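Long-range contacts in BRIC1 (Synthetic construct, PDB 6FF6), which is a computationally designed repeat protein, built as a novel corrugated helical architecture and probably without a natural biological function: residues A[44-49]-A[97-102]; A[126-131]-A[171-177]; A[183-187]-A[212-216]. One frame throughout, in Å; residues are numbered along the deposited sequence.

Interaction 1: residues A[44-49]-A[97-102]; sequences LVPESP and LNTDII
P46 and I102 meet at nearly a right angle where the loop between helices 23-42 and 51-71 packs on the start of helix 99-121, at one end of an Hpt-like helical bundle. The isoleucine reaches across with CD1, which lies 3.8 Å from P46 CG and also close to CB and CA of that proline, so a single methyl rests against the pyrrolidine ring. CG1 of I102 stands beside its backbone N (chi1 -67°) and the chain then runs on extended, carrying CD1 to the loop. I102 CD1 also comes within 4.1 Å of L44 CB, so one methyl touches both L44 and P46. L97 makes the second contact: it slides past P49 in the opposite direction and sets CD2 3.6 Å from P49 CB. L44 and P49 also lean on L54 of helix 51-71, so the loop is held between two helices. With no hydrogen bond across, the join is apolar packing. The helix start is fixed from within its own segment, as the N-cap residue N98 reaches over the first turn, OD1 accepting from I101 N at 2.9 Å, the donor nearly in line with the C=O (N-H...O 164°).

Interaction 2: residues A[126-131]-A[171-177]; sequences FYQAFF and AAGTFGF
F175 drives its ring among F126, Y127 and F130 of helix 125-146. Of its ring pairs, the one with Y127 is T-shaped: the edge of F175 points at the tyrosine face, the planes are at 62°, and F175 CD1 sits 3.5 Å from Y127 CE1. The other two are oblique. F175 CZ lies over a face of F126, 3.5 Å from F126 CE2, while F175 CE2 comes equally near F130 CG. CG of F130 is anti to the backbone N (chi1 165°), which swings the ring toward helix 155-174. F177 extends the cluster: F130 CE2 lies at its edge, 3.5 Å from F177 CE2, and Y127 CE2 and F131 CZ both approach F177 CZ.

Aliphatic contacts fill in beside the rings. A171 CB presses on F130 CE1 at 3.4 Å, and T174 CG2 approaches the edge of F126 near its plane.

No hydrogen bond crosses between the segments; within 171-177, G176, with positive phi, closes helix 155-174 in a Schellman motif, F177 N returning to A172 O. Around the cluster, F177 stacks on Y223 of helix 203-224, and Y118 of the second subunit packs on F126, as its M75 does on F130.

Together F126, Y127, F130, F175 and F177 form an aromatic cluster joining the start of one helix to the C-terminal end of another in an Hpt-like helical bundle.

Interaction 3: residues A[183-187]-A[212-216]; sequences TTHLM and TKDIM
M216 reaches from helix 203-224 to T183, T184 and M187 of helix 178-196. The two helical segments run nearly antiparallel, at 159°, their axes 10.7 Å apart. From CB the methionine sets off with CG beside the backbone N (chi1 -68°), and contact begins there, M216 CG lying 3.7 Å from T183 CG2. M216 SD follows, 3.3 Å from T184 CG2, a close approach for sulfur and a methyl. The chain then bends at chi3 (-44°), turning M216 CE toward M187 SD, 3.9 Å away. M187, extended throughout, crosses M216 at about a right angle and slides past T212, M187 SD lying 3.6 Å from T212 CG2. That methyl in turn packs 3.8 Å from T183 CG2. With an alanine at M216, T183 CG2, T184 CG2 and the M187 sulfur would probably each lose a partner and a gap would open between the helices.

L138 of helix 125-146 also touches M216. T184 OG1 and T212 OG1 bond back to their own helices (L180 O and Q181 O; L208 O), and T183 OG1, besides I179 O, bonds Q219 NE2 of helix 203-224. Between the two segments the contact is thus buried apolar packing of threonine methyls and methionine side chains, while the T183 OG1 to Q219 NE2 bond gives the same two helices a polar link just beyond it.

How the interactions relate
The three contacts follow one another along the chain without overlapping. Interaction 1 lies far out in the first Hpt-like region, its centre about 46 Å from that of interaction 2 and about 59 Å from that of interaction 3, which is on the opposite side of the chain's centre. Interactions 2 and 3 share the second such region: their centres are about 15 Å apart and their nearest atoms about 5 Å, so they do not touch directly. Helix 203-224 links them, since it carries 212-216 and also Y223 and L220, which reach the aromatic rings. Helices 155-174 and 178-196 are consecutive. All three contacts are structural packing within a designed scaffold.

Interaction 1: residues A[44-49]-A[97-102]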
ATOM      1  N   LEU A  44      -0.896  -5.506  35.717  1.00 95.57           N
ATOM      2  CA  LEU A  44      -2.232  -6.028  35.971  1.00 96.69           C
ATOM      3  C   LEU A  44      -2.176  -7.120  37.012  1.00110.75           C
ATOM      4  O   LEU A  44      -1.253  -7.952  36.966  1.00112.69           O
ATOM      5  CB  LEU A  44      -2.844  -6.613  34.691  1.00 92.63           C
ATOM      6  CG  LEU A  44      -3.394  -5.623  33.691  1.00 93.27           C
ATOM      7  CD1 LEU A  44      -3.655  -6.301  32.384  1.00 90.45           C
ATOM      8  CD2 LEU A  44      -4.687  -4.991  34.202  1.00 96.50           C
ATOM      9  N   VAL A  45      -3.164  -7.116  37.953  1.00112.00           N
ATOM     10  CA  VAL A  45      -3.303  -8.142  38.975  1.00116.54           C
ATOM     11  C   VAL A  45      -4.341  -9.123  38.425  1.00120.44           C
ATOM     12  O   VAL A  45      -5.496  -8.743  38.253  1.00118.13           O
ATOM     13  CB  VAL A  45      -3.655  -7.610  40.399  1.00125.73           C
ATOM     14  CG1 VAL A  45      -3.628  -8.742  41.437  1.00130.28           C
ATOM     15  CG2 VAL A  45      -2.713  -6.482  40.817  1.00126.83           C
ATOM     16  N   PRO A  46      -3.922 -10.367  38.090  1.00120.62           N
ATOM     17  CA  PRO A  46      -4.874 -11.350  37.512  1.00121.89           C
ATOM     18  C   PRO A  46      -6.145 -11.645  38.323  1.00134.08           C
ATOM     19  O   PRO A  46      -7.217 -11.838  37.742  1.00132.77           O
ATOM     20  CB  PRO A  46      -4.028 -12.622  37.349  1.00125.12           C
ATOM     21  CG  PRO A  46      -2.608 -12.164  37.394  1.00128.43           C
ATOM     22  CD  PRO A  46      -2.561 -10.928  38.225  1.00123.98           C
ATOM     23  N   GLU A  47      -6.025 -11.694  39.656  1.00138.80           N
ATOM     24  CA  GLU A  47      -7.152 -11.993  40.522  1.00144.72           C
ATOM     25  C   GLU A  47      -8.099 -10.804  40.695  1.00152.50           C
ATOM     26  O   GLU A  47      -9.319 -10.994  40.702  1.00154.40           O
ATOM     27  CB  GLU A  47      -6.660 -12.521  41.868  1.00152.09           C
ATOM     28  CG  GLU A  47      -6.000 -13.884  41.764  1.00162.25           C
ATOM     29  CD  GLU A  47      -5.963 -14.673  43.057  1.00184.19           C
ATOM     30  OE1 GLU A  47      -6.984 -14.677  43.783  1.00176.32           O
ATOM     31  OE2 GLU A  47      -4.918 -15.301  43.339  1.00178.06           O
ATOM     32  N   SER A  48      -7.539  -9.588  40.842  1.00149.45           N
ATOM     33  CA  SER A  48      -8.310  -8.359  41.040  1.00150.10           C
ATOM     34  C   SER A  48      -7.683  -7.226  40.230  1.00150.71           C
ATOM     35  O   SER A  48      -6.922  -6.425  40.786  1.00151.74           O
ATOM     36  CB  SER A  48      -8.374  -7.999  42.525  1.00159.82           C
ATOM     37  OG  SER A  48      -9.522  -8.529  43.168  1.00172.42           O
ATOM     38  N   PRO A  49      -7.959  -7.159  38.904  1.00143.25           N
ATOM     39  CA  PRO A  49      -7.339  -6.103  38.082  1.00139.16           C
ATOM     40  C   PRO A  49      -7.887  -4.720  38.362  1.00143.67           C
ATOM     41  O   PRO A  49      -9.038  -4.547  38.783  1.00144.97           O
ATOM     42  CB  PRO A  49      -7.622  -6.539  36.651  1.00136.69           C
ATOM     43  CG  PRO A  49      -8.870  -7.342  36.757  1.00143.53           C
ATOM     44  CD  PRO A  49      -8.815  -8.045  38.089  1.00143.69           C
ATOM     45  N   LEU A  97     -10.382 -12.245  34.044  1.00113.50           N
ATOM     46  CA  LEU A  97      -8.938 -12.198  33.809  1.00108.77           C
ATOM     47  C   LEU A  97      -8.221 -13.350  34.513  1.00113.56           C
ATOM     48  O   LEU A  97      -8.713 -13.877  35.517  1.00119.11           O
ATOM     49  CB  LEU A  97      -8.377 -10.853  34.303  1.00106.88           C
ATOM     50  CG  LEU A  97      -7.519 -10.061  33.316  1.00106.78           C
ATOM     51  CD1 LEU A  97      -8.352  -9.521  32.145  1.00103.63           C
ATOM     52  CD2 LEU A  97      -6.820  -8.913  34.019  1.00108.78           C
ATOM     53  N   ASN A  98      -7.064 -13.738  33.980  1.00105.50           N
ATOM     54  CA  ASN A  98      -6.175 -14.762  34.530  1.00107.57           C
ATOM     55  C   ASN A  98      -4.844 -14.620  33.812  1.00107.93           C
ATOM     56  O   ASN A  98      -4.742 -13.792  32.903  1.00104.16           O
ATOM     57  CB  ASN A  98      -6.756 -16.191  34.420  1.00111.75           C
ATOM     58  CG  ASN A  98      -7.041 -16.670  33.020  1.00137.42           C
ATOM     59  OD1 ASN A  98      -6.273 -16.442  32.077  1.00130.02           O
ATOM     60  ND2 ASN A  98      -8.161 -17.363  32.852  1.00130.82           N
ATOM     61  N   THR A  99      -3.833 -15.416  34.188  1.00106.37           N
ATOM     62  CA  THR A  99      -2.498 -15.343  33.580  1.00104.36           C
ATOM     63  C   THR A  99      -2.527 -15.571  32.067  1.00105.44           C
ATOM     64  O   THR A  99      -1.897 -14.805  31.336  1.00102.07           O
ATOM     65  CB  THR A  99      -1.513 -16.277  34.307  1.00118.44           C
ATOM     66  OG1 THR A  99      -1.407 -15.858  35.677  1.00122.31           O
ATOM     67  CG2 THR A  99      -0.108 -16.297  33.660  1.00114.79           C
ATOM     68  N   ASP A 100      -3.270 -16.597  31.603  1.00103.45           N
ATOM     69  CA  ASP A 100      -3.387 -16.954  30.180  1.00101.10           C
ATOM     70  C   ASP A 100      -3.917 -15.772  29.351  1.00 96.05           C
ATOM     71  O   ASP A 100      -3.359 -15.466  28.299  1.00 92.77           O
ATOM     72  CB  ASP A 100      -4.296 -18.200  29.959  1.00107.40           C
ATOM     73  CG  ASP A 100      -4.157 -19.389  30.914  1.00132.61           C
ATOM     74  OD1 ASP A 100      -4.417 -19.217  32.137  1.00136.12           O
ATOM     75  OD2 ASP A 100      -3.873 -20.506  30.431  1.00144.39           O
ATOM     76  N   ILE A 101      -4.989 -15.123  29.839  1.00 89.79           N
ATOM     77  CA  ILE A 101      -5.647 -13.988  29.198  1.00 85.83           C
ATOM     78  C   ILE A 101      -4.722 -12.815  29.121  1.00 88.00           C
ATOM     79  O   ILE A 101      -4.619 -12.197  28.064  1.00 85.55           O
ATOM     80  CB  ILE A 101      -6.997 -13.685  29.879  1.00 90.21           C
ATOM     81  CG1 ILE A 101      -8.000 -14.774  29.456  1.00 94.76           C
ATOM     82  CG2 ILE A 101      -7.521 -12.298  29.515  1.00 85.67           C
ATOM     83  CD1 ILE A 101      -9.117 -15.028  30.388  1.00115.33           C
ATOM     84  N   ILE A 102      -3.976 -12.567  30.199  1.00 86.00           N
ATOM     85  CA  ILE A 102      -2.982 -11.499  30.223  1.00 84.27           C
ATOM     86  C   ILE A 102      -1.867 -11.777  29.183  1.00 89.28           C
ATOM     87  O   ILE A 102      -1.439 -10.852  28.489  1.00 88.41           O
ATOM     88  CB  ILE A 102      -2.475 -11.233  31.668  1.00 88.90           C
ATOM     89  CG1 ILE A 102      -3.637 -10.644  32.525  1.00 89.88           C
ATOM     90  CG2 ILE A 102      -1.291 -10.265  31.664  1.00 87.47           C
ATOM     91  CD1 ILE A 102      -3.452 -10.608  34.041  1.00101.55           C
TER

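Interaction 2: residues A[126-131]-A[171-177]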
ATOM      1  N   PHE A 126       9.416  -0.854  -2.997  1.00123.47           N
ATOM      2  CA  PHE A 126       8.919   0.507  -3.011  1.00120.53           C
ATOM      3  C   PHE A 126      10.007   1.527  -3.407  1.00116.99           C
ATOM      4  O   PHE A 126       9.720   2.454  -4.171  1.00114.35           O
ATOM      5  CB  PHE A 126       8.230   0.847  -1.669  1.00125.09           C
ATOM      6  CG  PHE A 126       7.519   2.184  -1.693  1.00126.51           C
ATOM      7  CD1 PHE A 126       6.726   2.554  -2.781  1.00130.10           C
ATOM      8  CD2 PHE A 126       7.676   3.091  -0.654  1.00128.68           C
ATOM      9  CE1 PHE A 126       6.118   3.816  -2.831  1.00130.14           C
ATOM     10  CE2 PHE A 126       7.052   4.345  -0.698  1.00130.54           C
ATOM     11  CZ  PHE A 126       6.280   4.698  -1.787  1.00128.44           C
ATOM     12  N   TYR A 127      11.252   1.337  -2.923  1.00111.03           N
ATOM     13  CA  TYR A 127      12.382   2.209  -3.248  1.00107.13           C
ATOM     14  C   TYR A 127      12.756   2.045  -4.697  1.00108.24           C
ATOM     15  O   TYR A 127      12.980   3.036  -5.380  1.00106.59           O
ATOM     16  CB  TYR A 127      13.609   1.872  -2.380  1.00109.86           C
ATOM     17  CG  TYR A 127      13.755   2.686  -1.115  1.00112.61           C
ATOM     18  CD1 TYR A 127      12.872   2.523  -0.052  1.00117.91           C
ATOM     19  CD2 TYR A 127      14.822   3.567  -0.947  1.00111.45           C
ATOM     20  CE1 TYR A 127      13.023   3.252   1.132  1.00121.84           C
ATOM     21  CE2 TYR A 127      14.980   4.305   0.230  1.00112.23           C
ATOM     22  CZ  TYR A 127      14.082   4.136   1.273  1.00124.37           C
ATOM     23  OH  TYR A 127      14.233   4.819   2.461  1.00127.11           O
ATOM     24  N   GLN A 128      12.810   0.792  -5.169  1.00105.54           N
ATOM     25  CA  GLN A 128      13.167   0.430  -6.527  1.00104.32           C
ATOM     26  C   GLN A 128      12.201   0.969  -7.571  1.00106.50           C
ATOM     27  O   GLN A 128      12.658   1.493  -8.597  1.00104.81           O
ATOM     28  CB  GLN A 128      13.357  -1.073  -6.641  1.00108.69           C
ATOM     29  CG  GLN A 128      14.832  -1.489  -6.757  1.00133.68           C
ATOM     30  CD  GLN A 128      15.815  -0.770  -5.852  1.00156.10           C
ATOM     31  OE1 GLN A 128      15.675  -0.738  -4.625  1.00155.72           O
ATOM     32  NE2 GLN A 128      16.849  -0.190  -6.449  1.00145.97           N
ATOM     33  N   ALA A 129      10.886   0.901  -7.283  1.00102.07           N
ATOM     34  CA  ALA A 129       9.843   1.448  -8.138  1.00100.05           C
ATOM     35  C   ALA A 129      10.054   2.945  -8.249  1.00102.07           C
ATOM     36  O   ALA A 129      10.046   3.467  -9.355  1.00102.45           O
ATOM     37  CB  ALA A 129       8.472   1.132  -7.567  1.00103.30           C
ATOM     38  N   PHE A 130      10.377   3.617  -7.138  1.00 99.02           N
ATOM     39  CA  PHE A 130      10.666   5.049  -7.151  1.00 95.66           C
ATOM     40  C   PHE A 130      11.889   5.360  -7.978  1.00 97.46           C
ATOM     41  O   PHE A 130      11.826   6.253  -8.817  1.00 96.19           O
ATOM     42  CB  PHE A 130      10.808   5.611  -5.717  1.00 96.69           C
ATOM     43  CG  PHE A 130      11.464   6.981  -5.662  1.00 95.44           C
ATOM     44  CD1 PHE A 130      10.818   8.105  -6.167  1.00 97.50           C
ATOM     45  CD2 PHE A 130      12.758   7.132  -5.172  1.00 95.31           C
ATOM     46  CE1 PHE A 130      11.466   9.348  -6.192  1.00 96.40           C
ATOM     47  CE2 PHE A 130      13.400   8.370  -5.207  1.00 95.24           C
ATOM     48  CZ  PHE A 130      12.742   9.476  -5.686  1.00 93.13           C
ATOM     49  N   PHE A 131      13.011   4.657  -7.722  1.00 95.24           N
ATOM     50  CA  PHE A 131      14.277   4.890  -8.432  1.00 94.24           C
ATOM     51  C   PHE A 131      14.087   4.765  -9.966  1.00100.16           C
ATOM     52  O   PHE A 131      14.397   5.680 -10.709  1.00 97.79           O
ATOM     53  CB  PHE A 131      15.416   3.996  -7.866  1.00 96.80           C
ATOM     54  CG  PHE A 131      15.920   4.424  -6.496  1.00 97.77           C
ATOM     55  CD1 PHE A 131      16.164   5.769  -6.210  1.00 98.65           C
ATOM     56  CD2 PHE A 131      16.187   3.484  -5.507  1.00101.24           C
ATOM     57  CE1 PHE A 131      16.622   6.169  -4.937  1.00 99.33           C
ATOM     58  CE2 PHE A 131      16.635   3.887  -4.240  1.00104.13           C
ATOM     59  CZ  PHE A 131      16.849   5.229  -3.962  1.00 99.81           C
ATOM     60  N   ALA A 171       7.746  12.693  -3.930  1.00106.58           N
ATOM     61  CA  ALA A 171       8.353  11.388  -3.683  1.00106.60           C
ATOM     62  C   ALA A 171       9.645  11.470  -2.830  1.00112.69           C
ATOM     63  O   ALA A 171       9.804  10.677  -1.895  1.00115.89           O
ATOM     64  CB  ALA A 171       8.624  10.699  -5.002  1.00106.22           C
ATOM     65  N   ALA A 172      10.528  12.461  -3.108  1.00105.99           N
ATOM     66  CA  ALA A 172      11.747  12.689  -2.332  1.00104.25           C
ATOM     67  C   ALA A 172      11.374  13.054  -0.903  1.00110.53           C
ATOM     68  O   ALA A 172      12.068  12.648   0.032  1.00111.31           O
ATOM     69  CB  ALA A 172      12.577  13.802  -2.950  1.00102.82           C
ATOM     70  N   GLY A 173      10.278  13.800  -0.748  1.00108.03           N
ATOM     71  CA  GLY A 173       9.748  14.173   0.556  1.00109.78           C
ATOM     72  C   GLY A 173       9.293  12.927   1.288  1.00115.46           C
ATOM     73  O   GLY A 173       9.593  12.763   2.472  1.00117.13           O
ATOM     74  N   THR A 174       8.628  12.003   0.554  1.00110.71           N
ATOM     75  CA  THR A 174       8.170  10.727   1.085  1.00112.94           C
ATOM     76  C   THR A 174       9.317   9.917   1.676  1.00114.41           C
ATOM     77  O   THR A 174       9.159   9.369   2.760  1.00116.89           O
ATOM     78  CB  THR A 174       7.407   9.936   0.014  1.00124.60           C
ATOM     79  OG1 THR A 174       6.221  10.652  -0.341  1.00128.01           O
ATOM     80  CG2 THR A 174       7.067   8.503   0.454  1.00124.81           C
ATOM     81  N   PHE A 175      10.463   9.854   0.992  1.00106.05           N
ATOM     82  CA  PHE A 175      11.595   9.072   1.491  1.00103.96           C
ATOM     83  C   PHE A 175      12.606   9.857   2.369  1.00108.36           C
ATOM     84  O   PHE A 175      13.626   9.293   2.778  1.00108.89           O
ATOM     85  CB  PHE A 175      12.311   8.382   0.335  1.00102.69           C
ATOM     86  CG  PHE A 175      11.466   7.438  -0.481  1.00103.92           C
ATOM     87  CD1 PHE A 175      11.313   6.108  -0.101  1.00107.43           C
ATOM     88  CD2 PHE A 175      10.907   7.845  -1.682  1.00102.72           C
ATOM     89  CE1 PHE A 175      10.575   5.217  -0.890  1.00108.72           C
ATOM     90  CE2 PHE A 175      10.127   6.963  -2.440  1.00106.17           C
ATOM     91  CZ  PHE A 175       9.979   5.654  -2.046  1.00105.55           C
ATOM     92  N   GLY A 176      12.320  11.120   2.670  1.00104.41           N
ATOM     93  CA  GLY A 176      13.209  11.940   3.497  1.00103.53           C
ATOM     94  C   GLY A 176      14.479  12.403   2.800  1.00102.83           C
ATOM     95  O   GLY A 176      15.457  12.786   3.459  1.00100.64           O
ATOM     96  N   PHE A 177      14.471  12.373   1.451  1.00 96.60           N
ATOM     97  CA  PHE A 177      15.601  12.793   0.630  1.00 93.29           C
ATOM     98  C   PHE A 177      15.566  14.327   0.588  1.00 98.89           C
ATOM     99  O   PHE A 177      15.110  14.920  -0.388  1.00 98.99           O
ATOM    100  CB  PHE A 177      15.527  12.158  -0.771  1.00 93.29           C
ATOM    101  CG  PHE A 177      15.540  10.640  -0.891  1.00 95.98           C
ATOM    102  CD1 PHE A 177      16.258   9.854   0.004  1.00 99.14           C
ATOM    103  CD2 PHE A 177      14.911  10.003  -1.959  1.00 98.92           C
ATOM    104  CE1 PHE A 177      16.299   8.460  -0.138  1.00100.90           C
ATOM    105  CE2 PHE A 177      14.951   8.603  -2.092  1.00102.01           C
ATOM    106  CZ  PHE A 177      15.640   7.848  -1.175  1.00100.29           C
TER

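Interaction 3: residues A[183-187]-A[212-216]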
ATOM      1  N   THR A 183      16.390  20.633  -4.169  1.00 94.28           N
ATOM      2  CA  THR A 183      16.857  20.926  -5.518  1.00 93.23           C
ATOM      3  C   THR A 183      15.689  20.999  -6.470  1.00101.12           C
ATOM      4  O   THR A 183      15.573  21.970  -7.213  1.00102.23           O
ATOM      5  CB  THR A 183      17.912  19.915  -5.977  1.00 93.13           C
ATOM      6  OG1 THR A 183      18.968  19.899  -5.032  1.00 93.89           O
ATOM      7  CG2 THR A 183      18.495  20.263  -7.337  1.00 89.73           C
ATOM      8  N   THR A 184      14.829  19.965  -6.453  1.00 99.92           N
ATOM      9  CA  THR A 184      13.628  19.874  -7.276  1.00100.48           C
ATOM     10  C   THR A 184      12.630  20.975  -6.933  1.00108.89           C
ATOM     11  O   THR A 184      12.037  21.534  -7.843  1.00109.63           O
ATOM     12  CB  THR A 184      12.991  18.511  -7.150  1.00104.27           C
ATOM     13  OG1 THR A 184      12.905  18.158  -5.780  1.00108.43           O
ATOM     14  CG2 THR A 184      13.725  17.444  -7.896  1.00 99.39           C
ATOM     15  N   HIS A 185      12.466  21.314  -5.637  1.00109.53           N
ATOM     16  CA  HIS A 185      11.540  22.370  -5.221  1.00113.67           C
ATOM     17  C   HIS A 185      11.915  23.724  -5.788  1.00120.72           C
ATOM     18  O   HIS A 185      11.039  24.446  -6.267  1.00123.00           O
ATOM     19  CB  HIS A 185      11.419  22.485  -3.701  1.00116.09           C
ATOM     20  CG  HIS A 185      10.113  23.087  -3.251  1.00123.14           C
ATOM     21  ND1 HIS A 185       9.123  23.460  -4.161  1.00127.07           N
ATOM     22  CD2 HIS A 185       9.640  23.282  -1.998  1.00127.30           C
ATOM     23  CE1 HIS A 185       8.103  23.889  -3.432  1.00129.69           C
ATOM     24  NE2 HIS A 185       8.365  23.803  -2.126  1.00130.16           N
ATOM     25  N   LEU A 186      13.212  24.075  -5.726  1.00116.34           N
ATOM     26  CA  LEU A 186      13.700  25.335  -6.262  1.00116.72           C
ATOM     27  C   LEU A 186      13.466  25.440  -7.759  1.00122.58           C
ATOM     28  O   LEU A 186      13.072  26.508  -8.228  1.00124.45           O
ATOM     29  CB  LEU A 186      15.167  25.540  -5.932  1.00115.27           C
ATOM     30  CG  LEU A 186      15.468  25.888  -4.490  1.00120.12           C
ATOM     31  CD1 LEU A 186      16.932  25.830  -4.230  1.00119.55           C
ATOM     32  CD2 LEU A 186      14.952  27.268  -4.126  1.00124.10           C
ATOM     33  N   MET A 187      13.678  24.338  -8.503  1.00118.14           N
ATOM     34  CA  MET A 187      13.449  24.312  -9.939  1.00119.36           C
ATOM     35  C   MET A 187      11.933  24.398 -10.202  1.00128.36           C
ATOM     36  O   MET A 187      11.513  25.115 -11.108  1.00130.08           O
ATOM     37  CB  MET A 187      14.060  23.048 -10.546  1.00120.13           C
ATOM     38  CG  MET A 187      13.923  22.946 -12.037  1.00125.54           C
ATOM     39  SD  MET A 187      14.778  21.461 -12.593  1.00129.27           S
ATOM     40  CE  MET A 187      14.566  21.568 -14.278  1.00128.01           C
ATOM     41  N   THR A 212      20.734  21.291 -13.551  1.00 98.38           N
ATOM     42  CA  THR A 212      19.931  20.879 -12.385  1.00 95.39           C
ATOM     43  C   THR A 212      19.530  19.411 -12.574  1.00 97.28           C
ATOM     44  O   THR A 212      19.747  18.627 -11.647  1.00 95.02           O
ATOM     45  CB  THR A 212      18.698  21.793 -12.176  1.00100.49           C
ATOM     46  OG1 THR A 212      19.112  23.149 -12.093  1.00104.12           O
ATOM     47  CG2 THR A 212      17.942  21.477 -10.919  1.00 95.47           C
ATOM     48  N   LYS A 213      19.018  19.029 -13.795  1.00 94.18           N
ATOM     49  CA  LYS A 213      18.650  17.639 -14.108  1.00 93.49           C
ATOM     50  C   LYS A 213      19.822  16.692 -13.798  1.00 96.74           C
ATOM     51  O   LYS A 213      19.639  15.710 -13.100  1.00 94.40           O
ATOM     52  CB  LYS A 213      18.137  17.489 -15.568  1.00 97.22           C
ATOM     53  CG  LYS A 213      17.701  16.069 -15.996  1.00105.14           C
ATOM     54  CD  LYS A 213      18.884  15.240 -16.571  1.00118.11           C
ATOM     55  CE  LYS A 213      18.688  13.732 -16.497  1.00129.65           C
ATOM     56  NZ  LYS A 213      19.968  12.986 -16.698  1.00134.13           N
ATOM     57  N   ASP A 214      21.013  17.003 -14.296  1.00 97.52           N
ATOM     58  CA  ASP A 214      22.222  16.197 -14.077  1.00 98.73           C
ATOM     59  C   ASP A 214      22.530  16.014 -12.581  1.00100.59           C
ATOM     60  O   ASP A 214      22.839  14.889 -12.132  1.00 99.18           O
ATOM     61  CB  ASP A 214      23.423  16.794 -14.844  1.00103.09           C
ATOM     62  CG  ASP A 214      23.273  16.801 -16.371  1.00126.49           C
ATOM     63  OD1 ASP A 214      22.434  16.030 -16.899  1.00130.05           O
ATOM     64  OD2 ASP A 214      24.005  17.564 -17.038  1.00139.63           O
ATOM     65  N   ILE A 215      22.413  17.127 -11.810  1.00 94.76           N
ATOM     66  CA  ILE A 215      22.643  17.138 -10.364  1.00 91.61           C
ATOM     67  C   ILE A 215      21.595  16.250  -9.677  1.00 94.72           C
ATOM     68  O   ILE A 215      21.946  15.481  -8.776  1.00 95.82           O
ATOM     69  CB  ILE A 215      22.619  18.588  -9.783  1.00 92.93           C
ATOM     70  CG1 ILE A 215      23.739  19.506 -10.360  1.00 94.36           C
ATOM     71  CG2 ILE A 215      22.631  18.585  -8.248  1.00 89.87           C
ATOM     72  CD1 ILE A 215      25.194  19.073 -10.187  1.00 99.46           C
ATOM     73  N   MET A 216      20.319  16.375 -10.082  1.00 88.71           N
ATOM     74  CA  MET A 216      19.216  15.591  -9.522  1.00 88.01           C
ATOM     75  C   MET A 216      19.406  14.087  -9.772  1.00 90.07           C
ATOM     76  O   MET A 216      19.109  13.285  -8.888  1.00 90.22           O
ATOM     77  CB  MET A 216      17.867  16.078 -10.056  1.00 91.17           C
ATOM     78  CG  MET A 216      17.498  17.471  -9.567  1.00 95.83           C
ATOM     79  SD  MET A 216      15.926  18.166 -10.176  1.00102.50           S
ATOM     80  CE  MET A 216      15.966  17.787 -11.818  1.00100.40           C
TER